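Local coordinates for protection of telomeres protein 1 (Schizosaccharomyces pombe, PDB 7CUI) that binds single-stranded telomeric DNA to protect the 3' overhang and regulates telomerase and telomere length, this chain being its C-terminal part, at residues 68-73 with 79-84; 115-118 with 122-125. All blocks are in the same frame, centred on the assembly; numbering follows the deposited sequence.

Contact 1 of 2, residues 68-73 with 79-84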
# COMPACT_ATOMS: atom_id res chain seq x y z
N PHE A 68 -2.65 8.84 -7.93
CA PHE A 68 -2.50 8.37 -6.56
C PHE A 68 -3.52 8.99 -5.62
O PHE A 68 -3.67 8.54 -4.49
CB PHE A 68 -1.06 8.57 -6.07
CG PHE A 68 -0.20 7.34 -6.13
CD1 PHE A 68 -0.25 6.47 -7.23
CD2 PHE A 68 0.69 7.04 -5.10
CE1 PHE A 68 0.55 5.34 -7.28
CE2 PHE A 68 1.49 5.91 -5.15
CZ PHE A 68 1.42 5.06 -6.24
N ALA A 69 -4.22 10.05 -6.06
CA ALA A 69 -5.36 10.57 -5.32
C ALA A 69 -6.59 10.52 -6.22
O ALA A 69 -6.50 10.86 -7.40
CB ALA A 69 -5.10 11.97 -4.83
N VAL A 70 -7.72 10.09 -5.66
CA VAL A 70 -8.95 9.96 -6.42
C VAL A 70 -10.01 10.91 -5.86
O VAL A 70 -9.94 11.32 -4.71
CB VAL A 70 -9.46 8.50 -6.45
CG1 VAL A 70 -8.49 7.58 -7.18
CG2 VAL A 70 -9.78 7.98 -5.06
N LEU A 71 -11.00 11.24 -6.70
CA LEU A 71 -12.12 12.07 -6.28
C LEU A 71 -13.05 11.24 -5.40
O LEU A 71 -13.50 10.17 -5.80
CB LEU A 71 -12.85 12.59 -7.53
CG LEU A 71 -13.95 13.61 -7.27
CD1 LEU A 71 -13.36 14.96 -6.88
CD2 LEU A 71 -14.86 13.75 -8.47
N SER A 72 -13.34 11.76 -4.20
CA SER A 72 -14.25 11.09 -3.27
C SER A 72 -15.60 11.80 -3.24
O SER A 72 -16.63 11.17 -3.44
CB SER A 72 -13.65 10.94 -1.90
OG SER A 72 -13.17 12.18 -1.41
N GLN A 73 -15.57 13.12 -2.98
CA GLN A 73 -16.76 13.95 -2.88
C GLN A 73 -16.63 15.10 -3.88
O GLN A 73 -15.69 15.88 -3.80
CB GLN A 73 -16.92 14.43 -1.44
CG GLN A 73 -18.07 15.41 -1.20
CD GLN A 73 -17.91 16.21 0.07
OE1 GLN A 73 -17.88 15.66 1.17
NE2 GLN A 73 -17.82 17.52 -0.07
N VAL A 79 -8.97 12.01 -2.15
CA VAL A 79 -8.37 11.21 -1.09
C VAL A 79 -7.26 10.34 -1.69
O VAL A 79 -7.33 9.98 -2.86
CB VAL A 79 -9.39 10.34 -0.33
CG1 VAL A 79 -10.31 11.17 0.55
CG2 VAL A 79 -10.16 9.39 -1.24
N TRP A 80 -6.28 10.02 -0.84
CA TRP A 80 -5.22 9.08 -1.20
C TRP A 80 -5.83 7.70 -1.37
O TRP A 80 -6.59 7.24 -0.53
CB TRP A 80 -4.13 9.03 -0.13
CG TRP A 80 -3.35 10.29 0.07
CD1 TRP A 80 -3.21 10.99 1.23
CD2 TRP A 80 -2.57 11.00 -0.92
NE1 TRP A 80 -2.41 12.09 1.03
CE2 TRP A 80 -2.01 12.12 -0.28
CE3 TRP A 80 -2.31 10.79 -2.28
CZ2 TRP A 80 -1.19 13.03 -0.95
CZ3 TRP A 80 -1.50 11.69 -2.95
CH2 TRP A 80 -0.95 12.79 -2.29
N MSE A 81 -5.46 7.04 -2.47
CA MSE A 81 -5.77 5.63 -2.64
C MSE A 81 -4.81 5.00 -3.65
O MSE A 81 -4.82 5.33 -4.83
CB MSE A 81 -7.24 5.44 -3.05
CG MSE A 81 -7.63 3.99 -3.12
SE MSE A 81 -9.33 3.78 -4.05
CE MSE A 81 -9.09 4.04 -5.98
N PHE A 82 -3.96 4.10 -3.13
CA PHE A 82 -3.03 3.34 -3.95
C PHE A 82 -2.68 2.05 -3.22
O PHE A 82 -2.99 1.90 -2.03
CB PHE A 82 -1.79 4.18 -4.28
CG PHE A 82 -1.06 4.76 -3.09
CD1 PHE A 82 -1.39 6.03 -2.61
CD2 PHE A 82 -0.04 4.07 -2.45
CE1 PHE A 82 -0.72 6.57 -1.53
CE2 PHE A 82 0.63 4.61 -1.37
CZ PHE A 82 0.29 5.87 -0.91
N ALA A 83 -2.05 1.12 -3.94
CA ALA A 83 -1.69 -0.17 -3.36
C ALA A 83 -0.23 -0.48 -3.67
O ALA A 83 0.24 -0.25 -4.78
CB ALA A 83 -2.61 -1.24 -3.89
N LEU A 84 0.47 -1.02 -2.67
CA LEU A 84 1.82 -1.51 -2.85
C LEU A 84 1.78 -3.03 -2.83
O LEU A 84 1.26 -3.62 -1.88
CB LEU A 84 2.68 -1.01 -1.69
CG LEU A 84 2.71 0.50 -1.45
CD1 LEU A 84 3.67 0.83 -0.31
CD2 LEU A 84 3.12 1.23 -2.72
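Phe68 lies flat over Phe82 in an offset stack, centroids 4.4 Å apart and planes 12° from parallel, with CD2 of Phe68 3.4 Å from CD1 of Phe82. Phe82 CB lies over the middle of the Phe68 ring, a CH-pi contact of 3.7 Å to the centroid; chi1 of Phe82 (55°), which puts CG between the backbone N and the carbonyl carbon, turns its ring back across that same face. An alanine in place of Phe68 would be likely to leave this ring face of Phe82 without its stacking partner and take away the packing on Leu131 and Trp135 of helix 121-135. Ala69 CB rests 4.0 Å from Trp80 CE3. Val70, Val79 and Met81 form the other face, where Val70 CG1 meets Met81 CE at 3.8 Å and another protein's chain packs on Val70 and Met81. These strands make a hairpin in a curled sheet whose strand order is consistent with an OB fold. Met81 N donates to Phe68 O (3.1 Å), tilted 29° from the carbonyl plane, while Val70 and Val79 exchange two backbone hydrogen bonds. Ser72 and Gln73 both oppose Ser77 in a classic beta bulge, and Ser72 OG bonds to Ser77 O.

Contact 2 of 2, residues 115-118 with 122-125; sequences CNLA and QMTL
Leu117 and Thr124 meet at the one flat group that matters here, the peptide carbonyl of Leu117; no aromatic ring joins in. Thr124 OG1 comes to 3.0 Å from Leu117 O, well out of the carbonyl plane and on one face of it, a close approach and not a hydrogen bond. Thr124 OG1 also lies 3.7 Å from Leu117 CB. The hydroxyl's hydrogen-bond partner is His120 O, four residues back, just ahead of helix 121-135: with chi1 at -60°, OG1 stands beside its own backbone N and reaches that carbonyl. The loop is tied to the same residue, since Asn116 O bonds to His120 ND1. On the apolar side, Met123, a selenomethionine in this crystal, runs out extended from the helix (chi1 -158°), which carries SE to 3.7 Å from Cys115 SG; the bend at chi3 turns only the terminal CE. Leu117 CD1 lies further off, 4.4 Å from Met123 SE, while CD2 of Leu117 turns to Phe68 and Ala69. With no hydrogen bond between the two segments, loop and first helical turn are joined directly by sulfur and aliphatic packing, selenium standing for the native methionine sulfur, and the polar ties pass through His120.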
# COMPACT_ATOMS: atom_id res chain seq x y z
N CYS A 115 -5.25 15.78 -3.99
CA CYS A 115 -5.85 16.72 -4.92
C CYS A 115 -5.76 16.09 -6.30
O CYS A 115 -5.33 14.95 -6.43
CB CYS A 115 -5.10 18.05 -4.89
SG CYS A 115 -3.32 17.87 -5.20
N ASN A 116 -6.19 16.83 -7.33
CA ASN A 116 -5.95 16.41 -8.70
C ASN A 116 -4.45 16.56 -8.98
O ASN A 116 -3.95 17.68 -9.10
CB ASN A 116 -6.82 17.22 -9.67
CG ASN A 116 -6.90 16.58 -11.04
OD1 ASN A 116 -7.97 16.23 -11.50
ND2 ASN A 116 -5.75 16.44 -11.69
N LEU A 117 -3.74 15.43 -9.07
CA LEU A 117 -2.29 15.45 -9.13
C LEU A 117 -1.81 15.91 -10.51
O LEU A 117 -0.73 16.51 -10.64
CB LEU A 117 -1.78 14.04 -8.78
CG LEU A 117 -1.26 13.77 -7.36
CD1 LEU A 117 -1.42 14.94 -6.40
CD2 LEU A 117 -1.86 12.50 -6.77
N ALA A 118 -2.61 15.65 -11.55
CA ALA A 118 -2.28 16.11 -12.89
C ALA A 118 -2.15 17.63 -12.92
O ALA A 118 -1.29 18.15 -13.62
CB ALA A 118 -3.32 15.63 -13.88
N GLN A 122 4.39 19.93 -9.48
CA GLN A 122 5.42 20.09 -8.46
C GLN A 122 5.17 19.14 -7.30
O GLN A 122 6.10 18.49 -6.82
CB GLN A 122 5.53 21.54 -7.97
CG GLN A 122 6.26 22.47 -8.93
CD GLN A 122 7.42 21.80 -9.63
OE1 GLN A 122 8.40 21.40 -9.01
NE2 GLN A 122 7.29 21.65 -10.94
N MSE A 123 3.91 19.05 -6.88
CA MSE A 123 3.54 18.15 -5.80
C MSE A 123 3.70 16.69 -6.20
O MSE A 123 4.05 15.86 -5.36
CB MSE A 123 2.11 18.41 -5.34
CG MSE A 123 1.89 17.90 -3.94
SE MSE A 123 -0.00 18.02 -3.54
CE MSE A 123 -0.33 19.85 -2.92
N THR A 124 3.42 16.37 -7.47
CA THR A 124 3.64 15.03 -7.99
C THR A 124 5.12 14.68 -7.85
O THR A 124 5.43 13.59 -7.37
CB THR A 124 3.10 14.87 -9.42
OG1 THR A 124 1.69 15.12 -9.43
CG2 THR A 124 3.40 13.50 -10.00
N LEU A 125 6.02 15.60 -8.23
CA LEU A 125 7.46 15.42 -8.10
C LEU A 125 7.84 15.20 -6.64
O LEU A 125 8.69 14.37 -6.33
CB LEU A 125 8.20 16.62 -8.71
CG LEU A 125 8.86 16.42 -10.08
CD1 LEU A 125 8.28 15.24 -10.85
CD2 LEU A 125 8.78 17.70 -10.91

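How the contacts relate
Contact 1 is the more buried and lies nearer the centre of the chain; contact 2 is partly buried, further out, where a loop leads into helix 121-135. One joins two strands of the sheet, the other a loop to a helix, so regular backbone bonds in contact 1 have no counterpart across contact 2. One stacked ring pair and aliphatic side chains pack the first, and two chalcogen side chains and a leucine the second. The two touch through Leu117, whose CD2 packs on Ala69 N and Trp80 CZ3, and through Cys115 O against Ala69 CB. Helix 121-135 serves both: its start carries contact 2, while its later part packs on contact 1.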